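Local coordinates for macro domain-containing protein (Thermosipho africanus, PDB 7OMU) that carries a macro domain, near its C-terminal end, in whose pocket adenosine-5-diphosphoribose is bound, at residues Arg238-Thr243 with Asn309-Phe314; Phe264-Val269 with Tyr288-Ser293; Trp338-Tyr343 with Cys373-Lys378. The protein carries 1 engineered substitution. All coordinates share one frame; numbering follows the deposited sequence.

Contact 1. Residues Arg238-Thr243 with Asn309-Phe314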
loop_
_atom_site.group_PDB
_atom_site.type_symbol
_atom_site.label_atom_id
_atom_site.label_comp_id
_atom_site.label_asym_id
_atom_site.label_seq_id
_atom_site.Cartn_x
_atom_site.Cartn_y
_atom_site.Cartn_z
ATOM N N ARG A 238 -1.168 9.119 4.239
ATOM C CA ARG A 238 -1.163 10.321 3.371
ATOM C C ARG A 238 -0.736 11.529 4.214
ATOM O O ARG A 238 -1.096 12.671 3.850
ATOM C CB ARG A 238 -2.516 10.436 2.665
ATOM C CG ARG A 238 -2.769 9.302 1.683
ATOM C CD ARG A 238 -3.744 9.677 0.582
ATOM N NE ARG A 238 -3.260 10.764 -0.264
ATOM C CZ ARG A 238 -2.364 10.646 -1.245
ATOM N NH1 ARG A 238 -1.811 9.477 -1.525
ATOM N NH2 ARG A 238 -2.016 11.714 -1.942
ATOM N N MET A 239 0.052 11.289 5.269
ATOM C CA MET A 239 0.692 12.364 6.070
ATOM C C MET A 239 1.744 13.051 5.192
ATOM O O MET A 239 2.353 12.373 4.338
ATOM C CB MET A 239 1.356 11.827 7.342
ATOM C CG MET A 239 0.395 11.172 8.326
ATOM S SD MET A 239 -0.942 12.248 8.914
ATOM C CE MET A 239 -2.308 11.601 7.955
ATOM N N GLN A 240 1.930 14.351 5.397
ATOM C CA GLN A 240 2.768 15.228 4.541
ATOM C C GLN A 240 4.252 14.995 4.864
ATOM O O GLN A 240 5.081 15.143 3.953
ATOM C CB GLN A 240 2.315 16.677 4.736
ATOM C CG GLN A 240 3.139 17.698 3.968
ATOM C CD GLN A 240 4.150 18.425 4.822
ATOM O OE1 GLN A 240 4.412 18.076 5.975
ATOM N NE2 GLN A 240 4.720 19.475 4.257
ATOM N N THR A 241 4.577 14.648 6.108
ATOM C CA THR A 241 5.964 14.406 6.580
ATOM C C THR A 241 6.033 13.000 7.177
ATOM O O THR A 241 5.303 12.729 8.145
ATOM C CB THR A 241 6.402 15.481 7.583
ATOM O OG1 THR A 241 6.434 16.739 6.905
ATOM C CG2 THR A 241 7.757 15.204 8.199
ATOM N N LEU A 242 6.865 12.139 6.594
ATOM C CA LEU A 242 7.142 10.771 7.096
ATOM C C LEU A 242 8.472 10.808 7.848
ATOM O O LEU A 242 9.480 11.241 7.266
ATOM C CB LEU A 242 7.183 9.789 5.920
ATOM C CG LEU A 242 6.041 9.917 4.909
ATOM C CD1 LEU A 242 6.117 8.803 3.874
ATOM C CD2 LEU A 242 4.681 9.912 5.599
ATOM N N THR A 243 8.454 10.394 9.109
ATOM C CA THR A 243 9.643 10.341 9.987
ATOM C C THR A 243 10.324 8.988 9.785
ATOM O O THR A 243 9.623 7.996 9.560
ATOM C CB THR A 243 9.243 10.620 11.437
ATOM O OG1 THR A 243 8.336 11.722 11.404
ATOM C CG2 THR A 243 10.423 10.942 12.319
ATOM N N ASN A 309 -1.755 16.504 -6.562
ATOM C CA ASN A 309 -0.441 17.204 -6.510
ATOM C C ASN A 309 -0.008 17.389 -5.043
ATOM O O ASN A 309 0.379 18.511 -4.671
ATOM C CB ASN A 309 -0.497 18.529 -7.277
ATOM C CG ASN A 309 0.870 19.124 -7.544
ATOM O OD1 ASN A 309 1.852 18.402 -7.718
ATOM N ND2 ASN A 309 0.940 20.443 -7.588
ATOM N N HIS A 310 -0.048 16.303 -4.262
ATOM C CA HIS A 310 0.266 16.233 -2.807
ATOM C C HIS A 310 1.790 16.098 -2.630
ATOM O O HIS A 310 2.409 15.304 -3.382
ATOM C CB HIS A 310 -0.562 15.086 -2.183
ATOM C CG HIS A 310 -0.185 14.671 -0.795
ATOM N ND1 HIS A 310 0.210 13.374 -0.491
ATOM C CD2 HIS A 310 -0.160 15.358 0.370
ATOM C CE1 HIS A 310 0.473 13.287 0.797
ATOM N NE2 HIS A 310 0.252 14.493 1.352
ATOM N N GLN A 311 2.374 16.850 -1.688
ATOM C CA GLN A 311 3.830 16.807 -1.359
ATOM C C GLN A 311 4.077 15.840 -0.192
ATOM O O GLN A 311 3.201 15.718 0.691
ATOM C CB GLN A 311 4.362 18.205 -1.028
ATOM C CG GLN A 311 4.001 18.698 0.371
ATOM C CD GLN A 311 4.301 20.158 0.617
ATOM O OE1 GLN A 311 3.846 20.738 1.601
ATOM N NE2 GLN A 311 5.073 20.776 -0.266
ATOM N N THR A 312 5.235 15.177 -0.203
ATOM C CA THR A 312 5.670 14.207 0.835
ATOM C C THR A 312 7.132 14.492 1.187
ATOM O O THR A 312 8.012 14.236 0.343
ATOM C CB THR A 312 5.458 12.757 0.383
ATOM O OG1 THR A 312 4.089 12.594 0.011
ATOM C CG2 THR A 312 5.805 11.755 1.461
ATOM N N TRP A 313 7.353 15.029 2.387
ATOM C CA TRP A 313 8.683 15.316 2.987
ATOM C C TRP A 313 9.108 14.123 3.842
ATOM O O TRP A 313 8.232 13.334 4.229
ATOM C CB TRP A 313 8.632 16.597 3.831
ATOM C CG TRP A 313 8.348 17.854 3.068
ATOM C CD1 TRP A 313 8.331 18.025 1.713
ATOM C CD2 TRP A 313 8.086 19.149 3.633
ATOM N NE1 TRP A 313 8.064 19.331 1.397
ATOM C CE2 TRP A 313 7.906 20.043 2.555
ATOM C CE3 TRP A 313 7.985 19.636 4.939
ATOM C CZ2 TRP A 313 7.624 21.394 2.751
ATOM C CZ3 TRP A 313 7.710 20.972 5.131
ATOM C CH2 TRP A 313 7.535 21.838 4.051
ATOM N N PHE A 314 10.402 14.014 4.125
ATOM C CA PHE A 314 10.996 12.975 5.000
ATOM C C PHE A 314 11.740 13.664 6.141
ATOM O O PHE A 314 12.619 14.491 5.858
ATOM C CB PHE A 314 11.938 12.067 4.208
ATOM C CG PHE A 314 11.231 11.083 3.318
ATOM C CD1 PHE A 314 10.702 11.480 2.102
ATOM C CD2 PHE A 314 11.075 9.766 3.712
ATOM C CE1 PHE A 314 10.052 10.570 1.285
ATOM C CE2 PHE A 314 10.419 8.859 2.893
ATOM C CZ PHE A 314 9.910 9.259 1.678
#
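Thr241 and Trp313 sit side by side, their CA atoms 4.6 Å apart, where two parallel strands of the central sheet begin; Leu242 and Phe314 form the next pair. Two backbone bonds join the segments. Trp313 N gives its hydrogen to Gln240 O at 2.8 Å, and Leu242 N gives its own to Trp313 O at 3.0 Å. The other edge of the first strand is satisfied by Ser350 and Ala352. Gln240 makes the side-chain hydrogen bond across the contact. Its CG is anti to the backbone N (chi1 177°), and a bend at chi2 follows. The terminal amide is used at both ends: NE2 donates to Gln311 OE1 at 3.1 Å, while OE1 accepts from Thr241 OG1 at 2.6 Å and, weakly, from Lys349 N. Gln311 OE1 lies in the plane of the Gln240 amide, whereas NE2 stands above the carbonyl plane of Gln311. NE2 also rests 3.2 Å above the Trp313 ring, offset toward the rim, with the amide plane turned 54° from the indole. At the outer end the Arg238 guanidinium approaches His310, NH2 coming 3.1 Å from ND1 at an angle too poor for a hydrogen bond; its NH1 instead forms a salt bridge with Asp295. On the other face, with Phe314, Leu242 also turns CD1 to the Thr312 methyl, CG2, at 3.8 Å. These strands lie toward one edge of the seven-stranded mixed sheet, 241-246 between 351-354 and 313-318, with 286-288 outermost and antiparallel to 313-318. Thr241 and Trp313 pack on Leu287 of that edge strand, and Phe264, just after helix 256-263, meets the Phe314 ring.

Contact 2. Residues Phe264-Val269 with Tyr288-Ser293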
loop_
_atom_site.group_PDB
_atom_site.type_symbol
_atom_site.label_atom_id
_atom_site.label_comp_id
_atom_site.label_asym_id
_atom_site.label_seq_id
_atom_site.Cartn_x
_atom_site.Cartn_y
_atom_site.Cartn_z
ATOM N N PHE A 264 13.211 4.922 -1.715
ATOM C CA PHE A 264 13.507 6.382 -1.774
ATOM C C PHE A 264 15.016 6.617 -1.683
ATOM O O PHE A 264 15.501 7.279 -0.761
ATOM C CB PHE A 264 12.740 7.108 -0.665
ATOM C CG PHE A 264 11.281 6.732 -0.577
ATOM C CD1 PHE A 264 10.389 7.118 -1.566
ATOM C CD2 PHE A 264 10.799 5.984 0.485
ATOM C CE1 PHE A 264 9.050 6.769 -1.492
ATOM C CE2 PHE A 264 9.457 5.635 0.560
ATOM C CZ PHE A 264 8.587 6.028 -0.430
ATOM N N PRO A 265 15.809 6.097 -2.646
ATOM C CA PRO A 265 17.270 6.134 -2.545
ATOM C C PRO A 265 17.864 7.548 -2.411
ATOM O O PRO A 265 18.907 7.681 -1.796
ATOM C CB PRO A 265 17.734 5.445 -3.839
ATOM C CG PRO A 265 16.557 5.578 -4.776
ATOM C CD PRO A 265 15.345 5.453 -3.880
ATOM N N ASP A 266 17.204 8.566 -2.970
ATOM C CA ASP A 266 17.625 9.987 -2.826
ATOM C C ASP A 266 17.606 10.389 -1.343
ATOM O O ASP A 266 18.455 11.215 -0.963
ATOM C CB ASP A 266 16.750 10.928 -3.653
ATOM C CG ASP A 266 15.311 10.969 -3.182
ATOM O OD1 ASP A 266 14.687 9.885 -3.141
ATOM O OD2 ASP A 266 14.827 12.075 -2.846
ATOM N N VAL A 267 16.681 9.839 -0.546
ATOM C CA VAL A 267 16.567 10.113 0.921
ATOM C C VAL A 267 17.833 9.589 1.611
ATOM O O VAL A 267 18.347 10.269 2.518
ATOM C CB VAL A 267 15.297 9.492 1.541
ATOM C CG1 VAL A 267 15.263 9.648 3.056
ATOM C CG2 VAL A 267 14.027 10.067 0.935
ATOM N N TYR A 268 18.297 8.410 1.207
ATOM C CA TYR A 268 19.542 7.777 1.712
ATOM C C TYR A 268 20.711 8.731 1.460
ATOM O O TYR A 268 21.482 9.006 2.398
ATOM C CB TYR A 268 19.736 6.408 1.053
ATOM C CG TYR A 268 21.059 5.739 1.317
ATOM C CD1 TYR A 268 21.601 5.696 2.590
ATOM C CD2 TYR A 268 21.755 5.119 0.293
ATOM C CE1 TYR A 268 22.815 5.075 2.834
ATOM C CE2 TYR A 268 22.968 4.494 0.520
ATOM C CZ TYR A 268 23.499 4.472 1.796
ATOM O OH TYR A 268 24.693 3.860 2.034
ATOM N N VAL A 269 20.808 9.244 0.231
ATOM C CA VAL A 269 21.902 10.151 -0.224
ATOM C C VAL A 269 21.864 11.445 0.596
ATOM O O VAL A 269 22.939 11.918 1.012
ATOM C CB VAL A 269 21.784 10.434 -1.731
ATOM C CG1 VAL A 269 22.691 11.574 -2.168
ATOM C CG2 VAL A 269 22.068 9.180 -2.544
ATOM N N TYR A 288 13.969 16.787 5.278
ATOM C CA TYR A 288 14.162 16.779 3.805
ATOM C C TYR A 288 12.851 17.216 3.153
ATOM O O TYR A 288 11.890 16.435 3.192
ATOM C CB TYR A 288 14.585 15.382 3.341
ATOM C CG TYR A 288 14.818 15.193 1.861
ATOM C CD1 TYR A 288 15.136 16.246 1.022
ATOM C CD2 TYR A 288 14.774 13.925 1.308
ATOM C CE1 TYR A 288 15.366 16.046 -0.329
ATOM C CE2 TYR A 288 15.006 13.705 -0.039
ATOM C CZ TYR A 288 15.306 14.771 -0.864
ATOM O OH TYR A 288 15.544 14.562 -2.194
ATOM N N LYS A 289 12.811 18.434 2.604
ATOM C CA LYS A 289 11.619 18.992 1.918
ATOM C C LYS A 289 11.637 18.529 0.458
ATOM O O LYS A 289 11.794 19.369 -0.436
ATOM C CB LYS A 289 11.579 20.512 2.091
ATOM C CG LYS A 289 11.365 20.969 3.528
ATOM C CD LYS A 289 11.204 22.460 3.672
ATOM C CE LYS A 289 11.192 22.918 5.113
ATOM N NZ LYS A 289 11.208 24.397 5.208
ATOM N N ARG A 290 11.469 17.222 0.255
ATOM C CA ARG A 290 11.493 16.521 -1.056
ATOM C C ARG A 290 10.339 17.027 -1.930
ATOM O O ARG A 290 9.170 16.860 -1.524
ATOM C CB ARG A 290 11.379 15.015 -0.806
ATOM C CG ARG A 290 11.955 14.131 -1.900
ATOM C CD ARG A 290 11.949 12.685 -1.445
ATOM N NE ARG A 290 10.886 11.919 -2.068
ATOM C CZ ARG A 290 11.074 10.901 -2.893
ATOM N NH1 ARG A 290 12.296 10.511 -3.202
ATOM N NH2 ARG A 290 10.035 10.267 -3.410
ATOM N N GLU A 291 10.654 17.605 -3.094
ATOM C CA GLU A 291 9.660 18.197 -4.035
ATOM C C GLU A 291 9.094 17.103 -4.952
ATOM O O GLU A 291 8.203 17.423 -5.758
ATOM C CB GLU A 291 10.283 19.356 -4.817
ATOM C CG GLU A 291 10.502 20.591 -3.951
ATOM C CD GLU A 291 11.050 21.825 -4.648
ATOM O OE1 GLU A 291 10.565 22.146 -5.757
ATOM O OE2 GLU A 291 11.959 22.474 -4.070
ATOM N N SER A 292 9.570 15.861 -4.814
ATOM C CA SER A 292 9.110 14.670 -5.580
ATOM C C SER A 292 7.645 14.371 -5.234
ATOM O O SER A 292 7.250 14.623 -4.081
ATOM C CB SER A 292 10.005 13.469 -5.310
ATOM O OG SER A 292 10.029 12.569 -6.410
ATOM N N SER A 293 6.881 13.867 -6.208
ATOM C CA SER A 293 5.459 13.452 -6.073
ATOM C C SER A 293 5.381 11.942 -5.820
ATOM O O SER A 293 5.825 11.173 -6.695
ATOM C CB SER A 293 4.665 13.833 -7.293
ATOM O OG SER A 293 3.419 13.154 -7.303
#
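Val267 and Tyr288 have the nearest CA atoms, 7.7 Å apart, where the first turn of helix 265-275 passes the irregular segment that follows strand 286-288. An inverse gamma turn centred on Lys289 bends that segment, and the side chains of Tyr288 and Arg290, one before and one after it, both reach Asp266. Asp266 CG lies between the backbone N and the carbonyl carbon (chi1 65°). Its OD2 is gripped by two donors: Tyr288 OH, at 2.7 Å, uses the anti lone pair, and Arg290 NH1, at 3.0 Å, comes from the syn side as part of a salt bridge that also involves OD1. The carboxylate meets the edge of the guanidinium, the two planes 35° apart, whereas it is turned 60° from the phenol ring. Arg290 CB lies 3.8 Å above the centre of the Tyr288 ring. Val267 CG2 fits against the edge of the same ring, 3.9 Å from CE2. Over one face of the guanidinium stands Phe264 CD1, 3.7 Å from NH2, with ring and guanidinium planes nearly perpendicular; Ser292 CB also covers part of a face. Phe297, from helix 294-298, and Phe314 pack against Arg290 as well. A single acidic side chain near the start of the helix thus holds both a phenol and a guanidinium of the facing segment. The paired charges probably offset each other, and the two donors on OD2 would favour an ionised carboxylate; Phe264 and Val267 contribute apolar surface beside it.

Contact 3. Residues Trp338-Tyr343 with Cys373-Lys378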
loop_
_atom_site.group_PDB
_atom_site.type_symbol
_atom_site.label_atom_id
_atom_site.label_comp_id
_atom_site.label_asym_id
_atom_site.label_seq_id
_atom_site.Cartn_x
_atom_site.Cartn_y
_atom_site.Cartn_z
ATOM N N TRP A 338 12.293 18.898 19.472
ATOM C CA TRP A 338 12.634 19.546 18.178
ATOM C C TRP A 338 11.363 19.662 17.335
ATOM O O TRP A 338 11.074 20.780 16.865
ATOM C CB TRP A 338 13.736 18.790 17.426
ATOM C CG TRP A 338 14.204 19.523 16.206
ATOM C CD1 TRP A 338 15.275 20.362 16.115
ATOM C CD2 TRP A 338 13.598 19.506 14.899
ATOM N NE1 TRP A 338 15.381 20.865 14.845
ATOM C CE2 TRP A 338 14.368 20.359 14.077
ATOM C CE3 TRP A 338 12.489 18.855 14.342
ATOM C CZ2 TRP A 338 14.061 20.576 12.736
ATOM C CZ3 TRP A 338 12.186 19.070 13.016
ATOM C CH2 TRP A 338 12.962 19.923 12.228
ATOM N N ILE A 339 10.634 18.554 17.168
ATOM C CA ILE A 339 9.386 18.484 16.352
ATOM C C ILE A 339 8.393 19.520 16.891
ATOM O O ILE A 339 7.922 20.357 16.094
ATOM C CB ILE A 339 8.816 17.052 16.345
ATOM C CG1 ILE A 339 9.727 16.109 15.555
ATOM C CG2 ILE A 339 7.385 17.033 15.823
ATOM C CD1 ILE A 339 9.315 14.658 15.611
ATOM N N VAL A 340 8.114 19.483 18.196
ATOM C CA VAL A 340 7.151 20.399 18.876
ATOM C C VAL A 340 7.549 21.853 18.579
ATOM O O VAL A 340 6.657 22.660 18.259
ATOM C CB VAL A 340 7.079 20.115 20.391
ATOM C CG1 VAL A 340 6.386 21.235 21.156
ATOM C CG2 VAL A 340 6.403 18.784 20.687
ATOM N N GLU A 341 8.842 22.172 18.663
ATOM C CA GLU A 341 9.361 23.561 18.543
ATOM C C GLU A 341 9.339 24.034 17.079
ATOM O O GLU A 341 9.189 25.250 16.867
ATOM C CB GLU A 341 10.764 23.645 19.148
ATOM C CG GLU A 341 10.767 23.523 20.664
ATOM C CD GLU A 341 12.132 23.412 21.331
ATOM O OE1 GLU A 341 13.106 23.041 20.636
ATOM O OE2 GLU A 341 12.217 23.692 22.552
ATOM N N ASN A 342 9.464 23.126 16.105
ATOM C CA ASN A 342 9.860 23.487 14.717
ATOM C C ASN A 342 8.792 23.124 13.672
ATOM O O ASN A 342 8.982 23.520 12.502
ATOM C CB ASN A 342 11.198 22.840 14.356
ATOM C CG ASN A 342 12.343 23.392 15.177
ATOM O OD1 ASN A 342 12.650 24.579 15.101
ATOM N ND2 ASN A 342 12.974 22.545 15.971
ATOM N N TYR A 343 7.720 22.413 14.030
ATOM C CA TYR A 343 6.697 21.969 13.044
ATOM C C TYR A 343 5.995 23.203 12.455
ATOM O O TYR A 343 5.676 23.194 11.253
ATOM C CB TYR A 343 5.733 20.948 13.653
ATOM C CG TYR A 343 4.602 21.503 14.478
ATOM C CD1 TYR A 343 4.765 21.758 15.829
ATOM C CD2 TYR A 343 3.354 21.729 13.924
ATOM C CE1 TYR A 343 3.725 22.250 16.601
ATOM C CE2 TYR A 343 2.301 22.209 14.685
ATOM C CZ TYR A 343 2.488 22.474 16.028
ATOM O OH TYR A 343 1.461 22.954 16.791
ATOM N N CYS A 373 3.813 10.262 22.887
ATOM C CA CYS A 373 2.444 10.829 23.020
ATOM C C CYS A 373 2.521 12.157 23.780
ATOM O O CYS A 373 1.985 13.156 23.266
ATOM C CB CYS A 373 1.498 9.855 23.716
ATOM S SG CYS A 373 1.038 8.448 22.672
ATOM N N ARG A 374 3.188 12.158 24.940
ATOM C CA ARG A 374 3.438 13.351 25.792
ATOM C C ARG A 374 3.754 14.561 24.910
ATOM O O ARG A 374 3.169 15.623 25.153
ATOM C CB ARG A 374 4.621 13.124 26.737
ATOM C CG ARG A 374 4.277 12.430 28.047
ATOM C CD ARG A 374 5.518 12.277 28.913
ATOM N NE ARG A 374 6.256 13.539 29.015
ATOM C CZ ARG A 374 7.584 13.663 29.110
ATOM N NH1 ARG A 374 8.376 12.601 29.126
ATOM N NH2 ARG A 374 8.125 14.868 29.178
ATOM N N TYR A 375 4.653 14.402 23.935
ATOM C CA TYR A 375 5.187 15.506 23.100
ATOM C C TYR A 375 4.276 15.754 21.894
ATOM O O TYR A 375 3.927 16.923 21.643
ATOM C CB TYR A 375 6.626 15.206 22.680
ATOM C CG TYR A 375 7.643 15.542 23.740
ATOM C CD1 TYR A 375 8.142 16.831 23.873
ATOM C CD2 TYR A 375 8.089 14.580 24.630
ATOM C CE1 TYR A 375 9.066 17.152 24.852
ATOM C CE2 TYR A 375 9.008 14.886 25.620
ATOM C CZ TYR A 375 9.500 16.176 25.733
ATOM O OH TYR A 375 10.416 16.469 26.702
ATOM N N LEU A 376 3.911 14.698 21.167
ATOM C CA LEU A 376 3.228 14.813 19.851
ATOM C C LEU A 376 1.750 15.170 20.035
ATOM O O LEU A 376 1.115 15.559 19.036
ATOM C CB LEU A 376 3.393 13.499 19.086
ATOM C CG LEU A 376 4.819 13.174 18.654
ATOM C CD1 LEU A 376 4.910 11.759 18.113
ATOM C CD2 LEU A 376 5.309 14.172 17.619
ATOM N N THR A 377 1.216 15.054 21.252
ATOM C CA THR A 377 -0.173 15.476 21.571
ATOM C C THR A 377 -0.243 17.006 21.505
ATOM O O THR A 377 -1.313 17.530 21.164
ATOM C CB THR A 377 -0.638 14.889 22.910
ATOM O OG1 THR A 377 -2.064 14.943 22.918
ATOM C CG2 THR A 377 -0.066 15.603 24.113
ATOM N N LYS A 378 0.869 17.684 21.792
ATOM C CA LYS A 378 0.980 19.165 21.731
ATOM C C LYS A 378 0.743 19.645 20.291
ATOM O O LYS A 378 0.171 20.735 20.139
ATOM C CB LYS A 378 2.348 19.635 22.233
ATOM C CG LYS A 378 2.693 19.299 23.680
ATOM C CD LYS A 378 4.022 19.909 24.125
ATOM C CE LYS A 378 4.800 19.113 25.160
ATOM N NZ LYS A 378 4.447 19.478 26.554
#
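Val340 pushes its two methyl branches against different residues of the facing segment. CG2, anti to its own carbonyl carbon, points to Tyr375: it comes to the edge of the ring, near the ring plane, and lies 4.1 Å from CB. CG1, anti to the backbone N (chi1 166°), meets Lys378 CD at 4.0 Å. Lys378 therefore contributes the carbon part of its chain, which bends at chi3 and chi4 and carries the amine away from the contact. One residue earlier, Ile339 and Leu376 cross obliquely with methyls in contact, CG2 to CD2 at 4.0 Å. Both also pack on Leu351 of the sheet, so helices 329-346 and 365-376 lie together on one layer of this alpha/beta fold. The hydroxyls are engaged beyond the two segments: Tyr375 OH bonds to Glu333 near the start of helix 329-346, and Tyr343 OH to the backbone N of Glu380. No hydrogen bond spans the segments themselves. The chemistry is thus that of apolar branches fitting between helix 329-346 and the end of helix 365-376 with the residues that follow it, and the polar bonds of the tyrosines fasten the same pair of regions at the margins.

In the fold
Following the chain from the N terminus, residues 238-243, which lead into strand 241-246, open contact 1, which closes when residues 309-314 return alongside after 65 intervening residues. Within that excursion, contact 2 closes a shorter loop of 18 residues, binding the start of helix 265-275 to the segment after edge strand 286-288. The two touch through a probable hydrogen bond from Tyr288 N to Phe314 O and packing of Trp313 on Lys289. Contact 3 comes afterwards in series, about 17 Å from contact 1 between centres: strand 313-318 leads on to helix 329-346. None cross; they tie strand 241-246 to 313-318, helix 265-275 to the sheet edge, and helix 329-346 to 365-376.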